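Local coordinates for ABC transporter, substrate binding protein (Agrobacterium tumefaciens, PDB 3C9H), which probably serves as the periplasmic solute-binding component of an ABC transporter, capturing a substrate not yet identified, and carries a bound magnesium ion, at residues 163-166 and 167-170; 197-200 and 201-204. All coordinates share one frame; numbering follows the deposited sequence.

Contact 1: 163-166 and 167-170; sequences ERHA and KEVH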
# COMPACT_ATOMS: atom_id res chain seq x y z
N GLU A 163 15.56 21.05 -10.51
CA GLU A 163 16.74 21.85 -10.82
C GLU A 163 16.35 23.20 -11.44
O GLU A 163 16.77 24.24 -10.95
CB GLU A 163 17.74 21.06 -11.69
CG GLU A 163 18.50 20.02 -10.85
CD GLU A 163 19.18 18.88 -11.64
OE1 GLU A 163 19.18 18.88 -12.90
OE2 GLU A 163 19.73 17.97 -10.97
N ARG A 164 15.50 23.19 -12.45
CA ARG A 164 15.06 24.44 -13.07
C ARG A 164 14.25 25.35 -12.15
O ARG A 164 14.23 26.55 -12.37
CB ARG A 164 14.32 24.16 -14.38
CG ARG A 164 15.22 23.54 -15.44
CD ARG A 164 14.53 23.33 -16.78
NE ARG A 164 13.45 22.36 -16.65
CZ ARG A 164 12.17 22.67 -16.49
NH1 ARG A 164 11.75 23.92 -16.43
NH2 ARG A 164 11.29 21.69 -16.35
N HIS A 165 13.61 24.80 -11.11
CA HIS A 165 12.82 25.60 -10.17
C HIS A 165 13.34 25.53 -8.73
O HIS A 165 12.56 25.57 -7.77
CB HIS A 165 11.36 25.17 -10.19
CG HIS A 165 10.74 25.23 -11.55
ND1 HIS A 165 10.99 24.28 -12.52
CD2 HIS A 165 9.88 26.12 -12.10
CE1 HIS A 165 10.32 24.59 -13.61
NE2 HIS A 165 9.64 25.70 -13.39
N ALA A 166 14.67 25.48 -8.58
CA ALA A 166 15.31 25.30 -7.28
C ALA A 166 14.65 26.05 -6.12
O ALA A 166 14.36 25.46 -5.08
CB ALA A 166 16.79 25.67 -7.37
N LYS A 167 14.42 27.35 -6.30
CA LYS A 167 13.92 28.21 -5.21
C LYS A 167 12.44 28.00 -4.94
O LYS A 167 12.02 27.99 -3.79
CB LYS A 167 14.18 29.70 -5.50
CG LYS A 167 15.66 30.08 -5.45
CD LYS A 167 15.90 31.57 -5.78
CE LYS A 167 17.28 31.80 -6.41
NZ LYS A 167 17.32 31.37 -7.86
N GLU A 168 11.65 27.84 -5.99
CA GLU A 168 10.21 27.64 -5.81
C GLU A 168 9.89 26.32 -5.11
O GLU A 168 9.06 26.29 -4.19
CB GLU A 168 9.46 27.73 -7.15
CG GLU A 168 9.27 29.18 -7.62
CD GLU A 168 8.32 29.33 -8.83
OE1 GLU A 168 7.93 28.30 -9.46
OE2 GLU A 168 7.99 30.50 -9.16
N VAL A 169 10.54 25.23 -5.55
CA VAL A 169 10.25 23.87 -5.04
C VAL A 169 10.84 23.57 -3.68
O VAL A 169 10.43 22.60 -3.04
CB VAL A 169 10.78 22.75 -5.98
CG1 VAL A 169 10.16 22.88 -7.35
CG2 VAL A 169 12.30 22.77 -6.05
N HIS A 170 11.82 24.36 -3.23
CA HIS A 170 12.61 23.98 -2.07
C HIS A 170 11.78 23.84 -0.78
O HIS A 170 11.13 24.78 -0.35
CB HIS A 170 13.77 24.93 -1.83
CG HIS A 170 14.75 24.41 -0.83
ND1 HIS A 170 15.84 23.66 -1.18
CD2 HIS A 170 14.75 24.47 0.52
CE1 HIS A 170 16.49 23.29 -0.09
NE2 HIS A 170 15.85 23.77 0.96
O HOH W 1 15.69 23.40 -4.37
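His165 meets Glu168 and Val169 in a local helix-to-helix turn at the surface of the protein, where helix 155-164 ends and the short helix 166-169 follows almost at once. The break lies at His165, the first residue to leave helical backbone angles. Its carbonyl nevertheless starts the next turn: Val169 N donates to His165 O at 3.0 Å, with an N-H...O angle of 175°. The side chains of the same pair also touch, His165 CB lying 3.8 Å from Val169 CG1, and Val169 continues inward onto Tyr161 and Leu162 of the preceding helix. Glu168 comes up beside the imidazole instead. Its OE1 sits 3.9 Å from His165 CD2, at the ring edge and near the ring plane, with carboxylate and ring turned 32° apart. The imidazole is held from the helix before it, since ND1 is hydrogen-bonded to Tyr161 O and the ring stacks on that of Tyr161. At the far end of the turn a water donates to Ala166 O at 2.6 Å and also hydrogen-bonds His170 ND1, lying at the edge of that ring and in its plane. With 5.0 Å between His165 NE2 and Glu168 OE1, the ionisable atoms of this pair are not in contact; the carboxylate could at most modestly favour a protonated imidazole.

Contact 2: 197-200 and 201-204; sequences DIWS and VIKA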
# COMPACT_ATOMS: atom_id res chain seq x y z
N ASP A 197 20.00 4.40 -11.71
CA ASP A 197 20.27 5.74 -11.19
C ASP A 197 19.09 6.35 -10.40
O ASP A 197 18.78 7.55 -10.53
CB ASP A 197 20.68 6.66 -12.35
CG ASP A 197 21.42 7.90 -11.88
OD1 ASP A 197 22.09 7.82 -10.82
OD2 ASP A 197 21.35 8.95 -12.55
N ILE A 198 18.44 5.54 -9.56
CA ILE A 198 17.45 6.08 -8.63
C ILE A 198 18.11 7.04 -7.65
O ILE A 198 17.46 7.96 -7.13
CB ILE A 198 16.69 4.96 -7.82
CG1 ILE A 198 15.53 5.56 -7.02
CG2 ILE A 198 17.63 4.23 -6.88
CD1 ILE A 198 14.54 6.36 -7.84
N TRP A 199 19.40 6.84 -7.40
CA TRP A 199 20.10 7.65 -6.41
C TRP A 199 20.26 9.11 -6.84
O TRP A 199 20.24 10.00 -6.00
CB TRP A 199 21.45 7.00 -6.05
CG TRP A 199 21.20 5.63 -5.53
CD1 TRP A 199 21.40 4.44 -6.17
CD2 TRP A 199 20.60 5.31 -4.28
NE1 TRP A 199 20.99 3.40 -5.38
CE2 TRP A 199 20.50 3.91 -4.21
CE3 TRP A 199 20.14 6.07 -3.20
CZ2 TRP A 199 19.96 3.25 -3.11
CZ3 TRP A 199 19.62 5.43 -2.11
CH2 TRP A 199 19.53 4.03 -2.07
N SER A 200 20.37 9.34 -8.14
CA SER A 200 20.32 10.72 -8.65
C SER A 200 18.98 11.38 -8.30
O SER A 200 18.94 12.57 -7.93
CB SER A 200 20.59 10.77 -10.15
OG SER A 200 19.59 10.08 -10.88
N VAL A 201 17.89 10.62 -8.40
CA VAL A 201 16.57 11.11 -7.98
C VAL A 201 16.54 11.42 -6.48
O VAL A 201 16.13 12.50 -6.08
CB VAL A 201 15.42 10.12 -8.34
CG1 VAL A 201 14.04 10.67 -7.86
CG2 VAL A 201 15.39 9.83 -9.85
N ILE A 202 17.00 10.48 -5.65
CA ILE A 202 17.01 10.68 -4.20
C ILE A 202 17.86 11.89 -3.83
O ILE A 202 17.46 12.74 -3.03
CB ILE A 202 17.50 9.40 -3.44
CG1 ILE A 202 16.65 8.18 -3.81
CG2 ILE A 202 17.46 9.60 -1.94
CD1 ILE A 202 15.15 8.49 -3.84
N LYS A 203 19.04 11.98 -4.43
CA LYS A 203 19.93 13.13 -4.21
C LYS A 203 19.26 14.45 -4.60
O LYS A 203 19.22 15.38 -3.79
CB LYS A 203 21.25 12.94 -4.95
CG LYS A 203 22.15 11.87 -4.32
CD LYS A 203 23.31 11.45 -5.24
CE LYS A 203 24.18 10.32 -4.63
NZ LYS A 203 24.91 10.73 -3.35
N ALA A 204 18.69 14.52 -5.80
CA ALA A 204 17.94 15.72 -6.23
C ALA A 204 16.85 16.11 -5.23
O ALA A 204 16.67 17.29 -4.94
CB ALA A 204 17.34 15.52 -7.61
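Ile198, Trp199, Val201 and Ile202 form the tight side of the first two turns of helix 198-207. Ile198 CD1 reaches Val201 CB at 3.9 Å, the two side chains crossing at a slant. The reach follows from the torsions of Ile198: CG1 is anti to the backbone N (chi1 -171°), and a bend at chi2 (55°) turns CD1 toward Val201. Ile202 has two neighbours here, since its CG1 lies 4.1 Å from Trp199 CE3 and also touches Ile198 CG1. Trp199 and Ile202 run side by side and point the same way, while Ile198 CG2 sits 3.7 Å above one face of the indole, offset toward its rim. Beyond the helix, Ile202 packs on Trp348, Ala351 and Leu352 of helix 338-353, which also gives Trp199 a cation-pi partner in Arg347; Val201 rests on Arg155 and Val159 of helix 155-164.

The backbone has the i to i+4 pattern of an alpha-helix, here one of the peripheral helices of what its family indicates is a periplasmic-binding-protein fold. Ile202 N donates to Ile198 O in the carbonyl plane, while Lys203 N to Trp199 O (2.8 Å) and Ala204 N to Ser200 O come in tilted from it.

On the more open side, Asp197 and Lys203 are exposed and Ser200 partly so. Ser200 OG is 2.7 Å from both Asp197 O and Asp197 OD2, and which of the two its one proton favours is not settled. The first methylenes of Lys203 run past Trp199 O, CG at 3.2 Å, before the chain leads away to place NZ on Ser354 OG near the C-terminus.

In the fold
Contact 1 closes before contact 2 opens, and strand 173-176 and helix 183-194 come between them in the chain. Their centres are 16 Å apart, and their nearest atoms, about 5 Å apart, do not touch. Both lie on the same side of the chain's centre, within the solute-binding region and away from the magnesium site of Ser41 and Asp43. Helix 155-164 links them: contact 1 sits at its C-terminal end, while in contact 2 Val201 and Ala204 pack on Val159, and Ala204 also on Leu162, which touches Val169. Contact 2 further joins helix 155-164 to the C-terminal helix 338-353. Contact 1 is thus a surface helix break and contact 2 a partly buried helix start, both resting on helix 155-164.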